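Local coordinates for aluminum resistance protein (PDB 3I16) that probably acts as a pyridoxal-5'-phosphate-dependent carbon-sulfur lyase of the methionine gamma-lyase family, with a possible role in aluminum resistance, at residues 372-377 with 396-401; 348-353 with 362-367; 188-193 with 319-324; 218-223 with 242-247. All coordinates share one frame; numbering follows the deposited sequence. Where two conformers were deposited one is given.

Read from the N terminus, the chain first opens contact 3, whose loop 188-193 lies just beyond strand 177-183 of the mixed sheet and whose other half, 319-324, holds one of the two outermost strands of the antiparallel sheet. Contact 4 is nested within this long loop: 218-223 and 242-247 follow strands 214-218 and 237-241 and hold part of the cofactor pocket. Contacts 2 and 1 then follow in series, none crossing. Contact 2 closes the short link from helix 342-354 to edge strand 366-367, and contact 1 joins 372-377 to 396-401 in the same sheet. Strands 366-367 and 376-379 pair as neighbours, so contacts 1 and 2 touch, while Tyr-188 brings contact 3 against contact 1.

Contact 1: residues 372-377 with 396-401; sequences YTDQVI and PIREPY
The backbone N of Ile-397 donates to Gln-375 O over 2.9 Å, nearly straight at 162°, just where two neighbouring strands of an antiparallel sheet meet. It illustrates how the pairing of two inner strands runs out into loop: strands 376-379 and 392-396 run side by side, and Val-376 and Pro-396 form a non-hydrogen-bonded pair with their CA atoms 4.2 Å apart. Their side chains lie alongside each other on one face, Val-376 CG1 reaching Pro-396 CD at 4.1 Å, and Tyr-188 packs against both. Ile-377 crosses Ile-397 obliquely, its CG2 meeting CD1 of Ile-397 at 3.9 Å, and both rest on Ile-346 of helix 342-354. Just outside the paired strands, charged side chains face each other. Asp-374 and Arg-398 cross at about a right angle with their flat groups 78° apart, and the salt bridge from Asp-374 OD2 to Arg-398 NH1 is long at 3.9 Å. OD2 sits at the edge of the guanidinium, near its plane, and a water bridges the same oxygen, weakly, to Ile-397 O. The arginine chain, extended from CG to NE, passes with its CD 3.4 Å from Asp-374 OD2. One face of the guanidinium is covered by Pro-396, whose CB stands 3.6 Å above its centre.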
loop_
_atom_site.group_PDB
_atom_site.type_symbol
_atom_site.label_atom_id
_atom_site.label_comp_id
_atom_site.label_asym_id
_atom_site.label_seq_id
_atom_site.Cartn_x
_atom_site.Cartn_y
_atom_site.Cartn_z
ATOM N N TYR B 372 11.131 24.665 -16.029
ATOM C CA TYR B 372 11.454 25.027 -17.426
ATOM C C TYR B 372 11.156 26.486 -17.757
ATOM O O TYR B 372 10.313 27.111 -17.115
ATOM C CB TYR B 372 10.730 24.082 -18.402
ATOM C CG TYR B 372 11.097 22.637 -18.164
ATOM C CD1 TYR B 372 10.439 21.889 -17.186
ATOM C CD2 TYR B 372 12.130 22.031 -18.877
ATOM C CE1 TYR B 372 10.792 20.567 -16.929
ATOM C CE2 TYR B 372 12.489 20.700 -18.637
ATOM C CZ TYR B 372 11.812 19.974 -17.665
ATOM O OH TYR B 372 12.146 18.664 -17.412
ATOM N N THR B 373 11.857 27.010 -18.768
ATOM C CA THR B 373 11.696 28.398 -19.218
ATOM C C THR B 373 10.488 28.553 -20.106
ATOM O O THR B 373 9.548 29.257 -19.745
ATOM C CB THR B 373 12.921 28.907 -20.016
ATOM O OG1 THR B 373 14.056 29.002 -19.146
ATOM C CG2 THR B 373 12.623 30.288 -20.639
ATOM N N ASP B 374 10.530 27.925 -21.283
ATOM C CA ASP B 374 9.420 27.962 -22.229
ATOM C C ASP B 374 8.387 26.906 -21.879
ATOM O O ASP B 374 8.597 26.067 -20.990
ATOM C CB ASP B 374 9.906 27.722 -23.653
ATOM C CG ASP B 374 10.809 28.812 -24.145
ATOM O OD1 ASP B 374 10.965 29.814 -23.407
ATOM O OD2 ASP B 374 11.347 28.669 -25.273
ATOM N N GLN B 375 7.246 26.988 -22.556
ATOM C CA GLN B 375 6.198 26.004 -22.375
ATOM C C GLN B 375 6.511 24.788 -23.233
ATOM O O GLN B 375 6.872 24.900 -24.421
ATOM C CB GLN B 375 4.810 26.549 -22.691
ATOM C CG GLN B 375 4.293 27.476 -21.600
ATOM C CD GLN B 375 2.804 27.701 -21.674
ATOM O OE1 GLN B 375 2.160 27.388 -22.678
ATOM N NE2 GLN B 375 2.242 28.247 -20.602
ATOM N N VAL B 376 6.359 23.638 -22.591
ATOM C CA VAL B 376 6.597 22.356 -23.200
ATOM C C VAL B 376 5.296 21.552 -23.233
ATOM O O VAL B 376 4.472 21.616 -22.314
ATOM C CB VAL B 376 7.621 21.561 -22.385
ATOM C CG1 VAL B 376 8.024 20.300 -23.157
ATOM C CG2 VAL B 376 8.844 22.437 -22.059
ATOM N N ILE B 377 5.120 20.820 -24.318
ATOM C CA ILE B 377 4.006 19.908 -24.486
ATOM C C ILE B 377 4.566 18.524 -24.171
ATOM O O ILE B 377 5.663 18.200 -24.625
ATOM C CB ILE B 377 3.431 19.989 -25.903
ATOM C CG1 ILE B 377 2.252 19.021 -26.045
ATOM C CG2 ILE B 377 4.492 19.707 -26.937
ATOM C CD1 ILE B 377 1.516 19.201 -27.292
ATOM N N PRO B 396 9.709 21.538 -26.270
ATOM C CA PRO B 396 9.638 22.984 -26.017
ATOM C C PRO B 396 9.074 23.676 -27.225
ATOM O O PRO B 396 9.484 23.363 -28.353
ATOM C CB PRO B 396 11.103 23.379 -25.839
ATOM C CG PRO B 396 11.761 22.157 -25.315
ATOM C CD PRO B 396 11.035 20.987 -25.917
ATOM N N ILE B 397 8.140 24.603 -27.023
ATOM C CA ILE B 397 7.517 25.283 -28.169
ATOM C C ILE B 397 8.386 26.446 -28.673
ATOM O O ILE B 397 8.244 27.588 -28.224
ATOM C CB ILE B 397 6.079 25.776 -27.865
ATOM C CG1 ILE B 397 5.214 24.639 -27.290
ATOM C CG2 ILE B 397 5.465 26.323 -29.128
ATOM C CD1 ILE B 397 5.199 23.391 -28.125
ATOM N N ARG B 398 9.264 26.141 -29.628
ATOM C CA ARG B 398 10.192 27.116 -30.196
ATOM C C ARG B 398 10.853 26.502 -31.414
ATOM O O ARG B 398 10.866 25.285 -31.561
ATOM C CB ARG B 398 11.269 27.470 -29.180
ATOM C CG ARG B 398 12.144 26.309 -28.835
ATOM C CD ARG B 398 12.791 26.494 -27.504
ATOM N NE ARG B 398 13.749 25.418 -27.265
ATOM C CZ ARG B 398 14.323 25.141 -26.092
ATOM N NH1 ARG B 398 14.028 25.846 -25.000
ATOM N NH2 ARG B 398 15.188 24.129 -26.006
ATOM N N GLU B 399 11.396 27.352 -32.282
ATOM C CA GLU B 399 12.093 26.896 -33.475
ATOM C C GLU B 399 13.377 26.204 -33.037
ATOM O O GLU B 399 13.969 26.581 -32.024
ATOM C CB GLU B 399 12.443 28.070 -34.386
ATOM C CG GLU B 399 11.271 28.744 -35.037
ATOM C CD GLU B 399 11.637 30.111 -35.585
ATOM O OE1 GLU B 399 12.356 30.862 -34.874
ATOM O OE2 GLU B 399 11.189 30.457 -36.703
ATOM N N PRO B 400 13.804 25.182 -33.779
ATOM C CA PRO B 400 13.240 24.594 -34.997
ATOM C C PRO B 400 12.159 23.503 -34.756
ATOM O O PRO B 400 11.903 22.672 -35.644
ATOM C CB PRO B 400 14.478 24.006 -35.686
ATOM C CG PRO B 400 15.517 23.873 -34.597
ATOM C CD PRO B 400 14.983 24.432 -33.325
ATOM N N TYR B 401 11.530 23.520 -33.579
ATOM C CA TYR B 401 10.443 22.588 -33.239
ATOM C C TYR B 401 10.905 21.139 -33.241
ATOM O O TYR B 401 10.566 20.361 -34.120
ATOM C CB TYR B 401 9.219 22.800 -34.154
ATOM C CG TYR B 401 8.756 24.237 -34.127
ATOM C CD1 TYR B 401 8.231 24.788 -32.963
ATOM C CD2 TYR B 401 8.846 25.045 -35.259
ATOM C CE1 TYR B 401 7.828 26.120 -32.910
ATOM C CE2 TYR B 401 8.437 26.366 -35.224
ATOM C CZ TYR B 401 7.932 26.902 -34.047
ATOM O OH TYR B 401 7.522 28.219 -34.007
HETATM O O HOH W 1 9.094 29.941 -26.649
#

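Contact 2: residues 348-353 with 362-367; sequences FCKGIQ and VSCEPW
Lys-350 reaches across from a helix to the loop 362-365, and its NZ is the polar hub of the contact. Helix 342-354 packs on the antiparallel sheet here, next to the segment that leads into edge strand 366-367. NZ donates to Ser-363 OG at 2.8 Å and forms a salt bridge with Glu-365 OE2 at 2.7 Å. That oxygen is approached from above the carboxylate, 78° out of its plane. The modelled 2.3 Å from NZ to Cys-364 O is too short to trust, so the bond to this carbonyl is doubtful in its detail. An extended aliphatic chain carries the lysine outward, and a bend at its last torsion (chi4 -51°) turns NZ toward Ser-363 OG and Glu-365 OE2. Glu-365 itself is bent at chi2, which brings CD and its carboxylate round to the lysine.

Deeper in, Cys-364 SG lies 3.8 Å from Cys-349 O and also meets Gln-353 CB, while both cysteines touch Ile-377 of the next strand. Gln-353 is fixed from outside the contact: OE1 accepts from Ala-380 N, and NE2 is hydrogen-bonded to Asp-359 O. This holds the side chain over the start of the loop, with Gln-353 CG 3.2 Å from Val-362 O.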
loop_
_atom_site.group_PDB
_atom_site.type_symbol
_atom_site.label_atom_id
_atom_site.label_comp_id
_atom_site.label_asym_id
_atom_site.label_seq_id
_atom_site.Cartn_x
_atom_site.Cartn_y
_atom_site.Cartn_z
ATOM N N PHE B 348 2.152 15.581 -33.625
ATOM C CA PHE B 348 2.889 14.341 -33.405
ATOM C C PHE B 348 2.750 13.914 -31.950
ATOM O O PHE B 348 2.461 12.733 -31.673
ATOM C CB PHE B 348 4.372 14.493 -33.774
ATOM C CG PHE B 348 5.196 13.273 -33.490
ATOM C CD1 PHE B 348 5.200 12.214 -34.369
ATOM C CD2 PHE B 348 5.986 13.199 -32.350
ATOM C CE1 PHE B 348 5.981 11.108 -34.121
ATOM C CE2 PHE B 348 6.764 12.077 -32.099
ATOM C CZ PHE B 348 6.750 11.046 -32.989
ATOM N N CYS B 349 2.956 14.869 -31.041
ATOM C CA CYS B 349 2.880 14.603 -29.613
ATOM C C CYS B 349 1.469 14.175 -29.236
ATOM O O CYS B 349 1.298 13.361 -28.335
ATOM C CB CYS B 349 3.271 15.826 -28.771
ATOM S SG CYS B 349 5.040 16.226 -28.768
ATOM N N LYS B 350 0.474 14.738 -29.906
ATOM C CA LYS B 350 -0.908 14.371 -29.638
ATOM C C LYS B 350 -1.131 12.926 -30.063
ATOM O O LYS B 350 -1.823 12.176 -29.376
ATOM C CB LYS B 350 -1.885 15.327 -30.319
ATOM C CG LYS B 350 -1.999 16.712 -29.595
ATOM C CD LYS B 350 -2.945 17.663 -30.342
ATOM C CE LYS B 350 -3.081 19.024 -29.642
ATOM N NZ LYS B 350 -3.401 18.903 -28.199
ATOM N N GLY B 351 -0.521 12.550 -31.185
ATOM C CA GLY B 351 -0.561 11.182 -31.671
ATOM C C GLY B 351 -0.009 10.218 -30.648
ATOM O O GLY B 351 -0.619 9.189 -30.392
ATOM N N ILE B 352 1.124 10.570 -30.038
ATOM C CA ILE B 352 1.730 9.745 -29.011
ATOM C C ILE B 352 0.794 9.570 -27.809
ATOM O O ILE B 352 0.688 8.466 -27.264
ATOM C CB ILE B 352 3.109 10.286 -28.569
ATOM C CG1 ILE B 352 4.102 10.206 -29.736
ATOM C CG2 ILE B 352 3.676 9.498 -27.356
ATOM C CD1 ILE B 352 4.285 8.783 -30.330
ATOM N N GLN B 353 0.116 10.635 -27.389
ATOM C CA GLN B 353 -0.810 10.530 -26.237
ATOM C C GLN B 353 -1.930 9.529 -26.606
ATOM O O GLN B 353 -2.239 8.624 -25.824
ATOM C CB GLN B 353 -1.360 11.926 -25.849
ATOM C CG GLN B 353 -2.215 12.023 -24.558
ATOM C CD GLN B 353 -1.435 11.835 -23.280
ATOM O OE1 GLN B 353 -0.264 12.195 -23.183
ATOM N NE2 GLN B 353 -2.088 11.270 -22.275
ATOM N N VAL B 362 -7.048 12.248 -23.299
ATOM C CA VAL B 362 -6.653 13.586 -22.876
ATOM C C VAL B 362 -5.903 14.199 -24.048
ATOM O O VAL B 362 -5.009 13.566 -24.575
ATOM C CB VAL B 362 -5.712 13.514 -21.655
ATOM C CG1 VAL B 362 -5.015 14.850 -21.431
ATOM C CG2 VAL B 362 -6.490 13.074 -20.431
ATOM N N SER B 363 -6.292 15.383 -24.504
ATOM C CA SER B 363 -5.561 16.051 -25.593
ATOM C C SER B 363 -4.475 16.861 -24.915
ATOM O O SER B 363 -4.778 17.780 -24.162
ATOM C CB SER B 363 -6.470 16.974 -26.412
ATOM O OG SER B 363 -5.739 17.583 -27.473
ATOM N N CYS B 364 -3.213 16.506 -25.135
ATOM C CA CYS B 364 -2.137 17.207 -24.444
ATOM C C CYS B 364 -1.835 18.527 -25.134
ATOM O O CYS B 364 -2.033 18.690 -26.346
ATOM C CB CYS B 364 -0.898 16.328 -24.230
ATOM S SG CYS B 364 -0.040 15.786 -25.705
ATOM N N GLU B 365 -1.427 19.480 -24.305
ATOM C CA GLU B 365 -1.178 20.845 -24.719
ATOM C C GLU B 365 0.050 21.386 -23.971
ATOM O O GLU B 365 0.461 20.808 -22.970
ATOM C CB GLU B 365 -2.403 21.700 -24.358
ATOM C CG GLU B 365 -3.726 21.312 -25.063
ATOM C CD GLU B 365 -3.731 21.564 -26.579
ATOM O OE1 GLU B 365 -2.808 22.235 -27.094
ATOM O OE2 GLU B 365 -4.677 21.095 -27.256
ATOM N N PRO B 366 0.641 22.497 -24.450
ATOM C CA PRO B 366 1.796 23.059 -23.739
ATOM C C PRO B 366 1.439 23.524 -22.347
ATOM O O PRO B 366 0.338 24.006 -22.151
ATOM C CB PRO B 366 2.173 24.282 -24.589
ATOM C CG PRO B 366 1.673 23.972 -25.942
ATOM C CD PRO B 366 0.423 23.156 -25.753
ATOM N N TRP B 367 2.327 23.354 -21.376
ATOM C CA TRP B 367 2.034 23.900 -20.063
ATOM C C TRP B 367 3.294 24.367 -19.317
ATOM O O TRP B 367 4.417 24.061 -19.724
ATOM C CB TRP B 367 1.163 22.943 -19.235
ATOM C CG TRP B 367 1.855 21.746 -18.746
ATOM C CD1 TRP B 367 2.193 20.639 -19.466
ATOM C CD2 TRP B 367 2.263 21.498 -17.397
ATOM N NE1 TRP B 367 2.809 19.718 -18.648
ATOM C CE2 TRP B 367 2.873 20.224 -17.375
ATOM C CE3 TRP B 367 2.189 22.238 -16.210
ATOM C CZ2 TRP B 367 3.407 19.664 -16.203
ATOM C CZ3 TRP B 367 2.719 21.684 -15.042
ATOM C CH2 TRP B 367 3.321 20.404 -15.051
HETATM O O HOH W 2 -3.984 13.649 -27.862
#

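Contact 3: residues 188-193 with 319-324; sequences YGWRRA and GFEVMP
Trp-190 and Met-323, the latter modelled as selenomethionine, meet through nonpolar contacts at the edge of the antiparallel sheet, with no hydrogen bond between the two segments. The central element is a CH-pi contact: Met-323 CB stands 3.4 Å from the centroid of the six-membered ring and only 4° off its normal. A Met-aromatic contact adds to it, SE lying 5.2 Å from the centroid of the five-membered ring. Bends at chi2 and chi3 (65° and 66°) fold SE and CE back, and the terminal CE comes to 3.8 Å from Trp-190 NE1.

Van der Waals packing fills in the rest. Arg-192 crosses Met-323 at about a right angle, with its CG 3.9 Å from SE, and CG of Met-323 lies 3.7 Å from Arg-191 N. The CH2 corner of the indole meets the strand backbone, 3.8 Å from Glu-321 O, which lies near the ring plane.

Polar and charged partners come from outside: Lys-338 makes a cation-pi contact with Trp-190, and Arg-192 NH2 is hydrogen-bonded to Lys-329 O. The loop after strand 177-183 thus lies against outermost strand 321-323, which pairs with strand 335-338 while Val-322 packs on helix 287-318.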
loop_
_atom_site.group_PDB
_atom_site.type_symbol
_atom_site.label_atom_id
_atom_site.label_comp_id
_atom_site.label_asym_id
_atom_site.label_seq_id
_atom_site.Cartn_x
_atom_site.Cartn_y
_atom_site.Cartn_z
ATOM N N TYR B 188 17.160 18.912 -23.789
ATOM C CA TYR B 188 16.545 19.541 -24.949
ATOM C C TYR B 188 17.585 20.203 -25.849
ATOM O O TYR B 188 17.619 21.431 -25.983
ATOM C CB TYR B 188 15.452 20.552 -24.561
ATOM C CG TYR B 188 14.219 19.973 -23.878
ATOM C CD1 TYR B 188 13.674 18.756 -24.279
ATOM C CD2 TYR B 188 13.550 20.690 -22.886
ATOM C CE1 TYR B 188 12.548 18.243 -23.687
ATOM C CE2 TYR B 188 12.403 20.179 -22.277
ATOM C CZ TYR B 188 11.914 18.949 -22.684
ATOM O OH TYR B 188 10.790 18.426 -22.103
ATOM N N GLY B 189 18.420 19.395 -26.490
ATOM C CA GLY B 189 19.434 19.921 -27.399
ATOM C C GLY B 189 19.290 19.284 -28.764
ATOM O O GLY B 189 18.200 18.839 -29.152
ATOM N N TRP B 190 20.398 19.247 -29.496
ATOM C CA TRP B 190 20.440 18.640 -30.807
ATOM C C TRP B 190 21.886 18.213 -30.977
ATOM O O TRP B 190 22.678 18.861 -31.658
ATOM C CB TRP B 190 19.978 19.618 -31.881
ATOM C CG TRP B 190 19.939 19.035 -33.260
ATOM C CD1 TRP B 190 20.889 19.166 -34.228
ATOM C CD2 TRP B 190 18.897 18.227 -33.830
ATOM N NE1 TRP B 190 20.498 18.510 -35.368
ATOM C CE2 TRP B 190 19.282 17.919 -35.147
ATOM C CE3 TRP B 190 17.676 17.749 -33.358
ATOM C CZ2 TRP B 190 18.490 17.155 -35.994
ATOM C CZ3 TRP B 190 16.897 16.978 -34.203
ATOM C CH2 TRP B 190 17.308 16.687 -35.500
ATOM N N ARG B 191 22.208 17.120 -30.301
ATOM C CA ARG B 191 23.541 16.568 -30.269
ATOM C C ARG B 191 23.415 15.165 -29.704
ATOM O O ARG B 191 22.399 14.809 -29.104
ATOM C CB ARG B 191 24.454 17.418 -29.366
ATOM C CG ARG B 191 23.975 17.494 -27.901
ATOM C CD ARG B 191 24.931 18.296 -27.020
ATOM N NE ARG B 191 24.671 18.185 -25.573
ATOM C CZ ARG B 191 24.968 17.123 -24.809
ATOM N NH1 ARG B 191 25.464 16.020 -25.336
ATOM N NH2 ARG B 191 24.725 17.141 -23.494
ATOM N N ARG B 192 24.463 14.379 -29.864
ATOM C CA ARG B 192 24.462 13.017 -29.357
ATOM C C ARG B 192 24.766 12.977 -27.875
ATOM O O ARG B 192 25.482 13.829 -27.371
ATOM C CB ARG B 192 25.497 12.199 -30.108
ATOM C CG ARG B 192 25.164 12.066 -31.595
ATOM C CD ARG B 192 26.272 11.332 -32.311
ATOM N NE ARG B 192 26.432 9.986 -31.769
ATOM C CZ ARG B 192 27.504 9.214 -31.927
ATOM N NH1 ARG B 192 28.558 9.643 -32.626
ATOM N NH2 ARG B 192 27.532 8.005 -31.375
ATOM N N ALA B 193 24.207 11.992 -27.183
ATOM C CA ALA B 193 24.480 11.759 -25.764
ATOM C C ALA B 193 25.925 11.315 -25.638
ATOM O O ALA B 193 26.451 10.683 -26.566
ATOM C CB ALA B 193 23.577 10.659 -25.225
ATOM N N GLY B 319 10.929 11.790 -44.114
ATOM C CA GLY B 319 11.457 13.064 -44.597
ATOM C C GLY B 319 11.871 14.079 -43.539
ATOM O O GLY B 319 12.176 15.205 -43.876
ATOM N N PHE B 320 11.898 13.680 -42.274
ATOM C CA PHE B 320 12.280 14.575 -41.190
ATOM C C PHE B 320 13.739 14.378 -40.775
ATOM O O PHE B 320 14.263 13.265 -40.865
ATOM C CB PHE B 320 11.389 14.294 -39.977
ATOM C CG PHE B 320 9.933 14.414 -40.275
ATOM C CD1 PHE B 320 9.349 15.664 -40.428
ATOM C CD2 PHE B 320 9.142 13.282 -40.436
ATOM C CE1 PHE B 320 7.994 15.772 -40.739
ATOM C CE2 PHE B 320 7.790 13.384 -40.716
ATOM C CZ PHE B 320 7.216 14.629 -40.875
ATOM N N GLU B 321 14.387 15.450 -40.319
ATOM C CA GLU B 321 15.729 15.332 -39.786
ATOM C C GLU B 321 15.592 14.696 -38.416
ATOM O O GLU B 321 14.681 15.033 -37.652
ATOM C CB GLU B 321 16.414 16.677 -39.623
ATOM C CG GLU B 321 16.858 17.347 -40.877
ATOM C CD GLU B 321 17.570 18.654 -40.562
ATOM O OE1 GLU B 321 18.578 18.644 -39.797
ATOM O OE2 GLU B 321 17.097 19.688 -41.070
ATOM N N VAL B 322 16.521 13.814 -38.093
ATOM C CA VAL B 322 16.503 13.088 -36.831
ATOM C C VAL B 322 17.890 13.123 -36.194
ATOM O O VAL B 322 18.889 13.217 -36.891
ATOM C CB VAL B 322 16.055 11.619 -37.043
ATOM C CG1 VAL B 322 14.594 11.575 -37.543
ATOM C CG2 VAL B 322 17.002 10.878 -38.018
HETATM N N MSE B 323 17.929 13.028 -34.872
HETATM C CA MSE B 323 19.165 13.052 -34.094
HETATM C C MSE B 323 18.926 12.152 -32.907
HETATM O O MSE B 323 18.026 12.414 -32.122
HETATM C CB MSE B 323 19.454 14.479 -33.621
HETATM C CG MSE B 323 20.533 14.632 -32.527
HETATM SE SE MSE B 323 22.236 14.109 -33.186
HETATM C CE MSE B 323 22.540 15.478 -34.508
ATOM N N PRO B 324 19.668 11.049 -32.795
ATOM C CA PRO B 324 20.697 10.531 -33.701
ATOM C C PRO B 324 20.089 9.700 -34.834
ATOM O O PRO B 324 18.864 9.514 -34.885
ATOM C CB PRO B 324 21.544 9.647 -32.789
ATOM C CG PRO B 324 20.587 9.177 -31.735
ATOM C CD PRO B 324 19.532 10.220 -31.577
#

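Contact 4: residues 218-223 with 242-247; sequences DNCYGE and LIKNIG. With PLP (pyridoxal-5'-phosphate), chain J.
Part of the pyridoxal-5'-phosphate pocket is built where Tyr-221 and Lys-244 meet across two loops that follow strands 214-218 and 237-241. In the conformer described here, one of two deposited, Lys-244 CD sits over the centre of the tyrosine ring, a CH-pi contact of 3.6 Å to the centroid. A bend at chi4 (-52°) turns NZ in this conformer to 3.0 Å from Tyr-221 OH, and Ser-388 OG is hydrogen-bonded to both groups. PLP O3 lies at the tyrosine edge, 3.1 Å from Tyr-221 CE2, and Lys-244 CE approaches C4 at 3.5 Å. This is consistent with the fold-type I arrangement, in which such a lysine commonly carries PLP as a Schiff base. As in that family, the pyridine N1 donates to an aspartate, OD2 of Asp-218, at a very short modelled distance. The other oxygen, OD1, accepts from Cys-220 N in an Asx turn. Overlapping it is a type II turn from Asn-219 to Gly-222. Past this turn, Asn-245 ND2 is hydrogen-bonded to Glu-223 O at 3.0 Å, on a carbonyl lone pair. A weak bond (133°) runs from ND2 to Tyr-221 O, while Asn-245 OD1 is buried without a polar partner in the model.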
loop_
_atom_site.group_PDB
_atom_site.type_symbol
_atom_site.label_atom_id
_atom_site.label_comp_id
_atom_site.label_asym_id
_atom_site.label_seq_id
_atom_site.Cartn_x
_atom_site.Cartn_y
_atom_site.Cartn_z
ATOM N N ASP B 218 25.385 12.980 -14.196
ATOM C CA ASP B 218 23.923 12.910 -14.297
ATOM C C ASP B 218 23.726 11.785 -15.284
ATOM O O ASP B 218 23.954 11.957 -16.485
ATOM C CB ASP B 218 23.402 14.236 -14.875
ATOM C CG ASP B 218 21.920 14.209 -15.245
ATOM O OD1 ASP B 218 21.267 13.143 -15.215
ATOM O OD2 ASP B 218 21.406 15.305 -15.546
ATOM N N ASN B 219 23.302 10.640 -14.778
ATOM C CA ASN B 219 23.183 9.420 -15.550
ATOM C C ASN B 219 21.783 9.146 -16.111
ATOM O O ASN B 219 21.575 8.119 -16.767
ATOM C CB ASN B 219 23.622 8.223 -14.673
ATOM C CG ASN B 219 24.142 7.051 -15.499
ATOM O OD1 ASN B 219 24.823 7.265 -16.499
ATOM N ND2 ASN B 219 23.833 5.817 -15.087
ATOM N N CYS B 220 20.827 10.031 -15.843
ATOM C CA CYS B 220 19.459 9.848 -16.345
ATOM C C CYS B 220 19.392 9.438 -17.810
ATOM O O CYS B 220 20.011 10.089 -18.657
ATOM C CB CYS B 220 18.669 11.133 -16.213
ATOM S SG CYS B 220 18.164 11.511 -14.542
ATOM N N TYR B 221 18.625 8.380 -18.075
ATOM C CA TYR B 221 18.391 7.812 -19.420
ATOM C C TYR B 221 19.489 6.940 -20.002
ATOM O O TYR B 221 19.273 6.292 -21.022
ATOM C CB TYR B 221 18.038 8.876 -20.449
ATOM C CG TYR B 221 16.710 9.567 -20.234
ATOM C CD1 TYR B 221 15.516 8.846 -20.302
ATOM C CD2 TYR B 221 16.639 10.923 -20.070
ATOM C CE1 TYR B 221 14.316 9.467 -20.153
ATOM C CE2 TYR B 221 15.436 11.553 -19.936
ATOM C CZ TYR B 221 14.290 10.831 -19.982
ATOM O OH TYR B 221 13.112 11.487 -19.826
ATOM N N GLY B 222 20.640 6.872 -19.341
ATOM C CA GLY B 222 21.768 6.089 -19.833
ATOM C C GLY B 222 21.943 4.731 -19.210
ATOM O O GLY B 222 22.779 3.958 -19.672
ATOM N N GLU B 223 21.138 4.418 -18.183
ATOM C CA GLU B 223 21.303 3.156 -17.475
ATOM C C GLU B 223 21.056 1.975 -18.404
ATOM O O GLU B 223 20.089 1.960 -19.171
ATOM C CB GLU B 223 20.377 3.050 -16.256
ATOM C CG GLU B 223 20.497 4.177 -15.250
ATOM C CD GLU B 223 19.600 5.372 -15.510
ATOM O OE1 GLU B 223 18.935 5.440 -16.570
ATOM O OE2 GLU B 223 19.609 6.283 -14.657
ATOM N N LEU B 242 14.248 7.028 -10.618
ATOM C CA LEU B 242 13.705 5.675 -10.667
ATOM C C LEU B 242 12.464 5.556 -11.579
ATOM O O LEU B 242 11.923 4.471 -11.712
ATOM C CB LEU B 242 13.386 5.127 -9.253
ATOM C CG LEU B 242 14.517 4.782 -8.265
ATOM C CD1 LEU B 242 13.963 3.788 -7.240
ATOM C CD2 LEU B 242 15.761 4.175 -8.895
ATOM N N ILE B 243 11.975 6.655 -12.149
ATOM C CA ILE B 243 10.888 6.560 -13.113
ATOM C C ILE B 243 11.398 6.660 -14.563
ATOM O O ILE B 243 10.606 6.868 -15.476
ATOM C CB ILE B 243 9.668 7.469 -12.800
ATOM C CG1 ILE B 243 9.954 8.944 -13.001
ATOM C CG2 ILE B 243 9.140 7.169 -11.363
ATOM C CD1 ILE B 243 8.692 9.822 -12.752
ATOM N N LYS B 244 12.728 6.563 -14.745
ATOM C CA LYS B 244 13.327 6.463 -16.069
ATOM C C LYS B 244 13.806 5.008 -16.148
ATOM O O LYS B 244 13.217 4.158 -15.521
ATOM C CB LYS B 244 14.453 7.467 -16.295
ATOM C CG LYS B 244 14.032 8.909 -16.163
ATOM C CD LYS B 244 15.171 9.831 -16.537
ATOM C CE LYS B 244 14.811 11.280 -16.260
ATOM N NZ LYS B 244 13.513 11.649 -16.886
ATOM N N ASN B 245 14.861 4.726 -16.908
ATOM C CA ASN B 245 15.334 3.346 -17.149
ATOM C C ASN B 245 15.401 2.373 -15.963
ATOM O O ASN B 245 14.823 1.291 -16.007
ATOM C CB ASN B 245 16.743 3.351 -17.774
ATOM C CG ASN B 245 16.867 4.225 -19.020
ATOM O OD1 ASN B 245 16.095 5.151 -19.216
ATOM N ND2 ASN B 245 17.891 3.951 -19.840
ATOM N N ILE B 246 16.128 2.751 -14.915
ATOM C CA ILE B 246 16.462 1.815 -13.822
ATOM C C ILE B 246 15.312 1.344 -12.961
ATOM O O ILE B 246 15.446 0.372 -12.203
ATOM C CB ILE B 246 17.651 2.359 -12.973
ATOM C CG1 ILE B 246 18.353 1.227 -12.215
ATOM C CG2 ILE B 246 17.202 3.490 -12.042
ATOM C CD1 ILE B 246 19.814 1.501 -11.905
ATOM N N GLY B 247 14.188 2.038 -13.037
ATOM C CA GLY B 247 12.971 1.595 -12.348
ATOM C C GLY B 247 12.218 0.509 -13.124
ATOM O O GLY B 247 11.217 -0.015 -12.625
HETATM N N1 PLP J . 19.012 15.313 -16.256
HETATM C C2 PLP J . 18.677 14.923 -17.518
HETATM C C2A PLP J . 19.685 15.021 -18.621
HETATM C C3 PLP J . 17.393 14.428 -17.744
HETATM O O3 PLP J . 17.058 14.023 -19.012
HETATM C C4 PLP J . 16.463 14.347 -16.698
HETATM C C5 PLP J . 16.819 14.756 -15.417
HETATM C C6 PLP J . 18.103 15.221 -15.218
HETATM C C5A PLP J . 15.892 14.673 -14.219
HETATM O O4P PLP J . 14.608 15.115 -14.510
HETATM P P PLP J . 13.308 14.952 -13.532
HETATM O O1P PLP J . 13.094 13.546 -12.992
HETATM O O2P PLP J . 12.164 15.259 -14.469
HETATM O O3P PLP J . 13.446 15.925 -12.371
#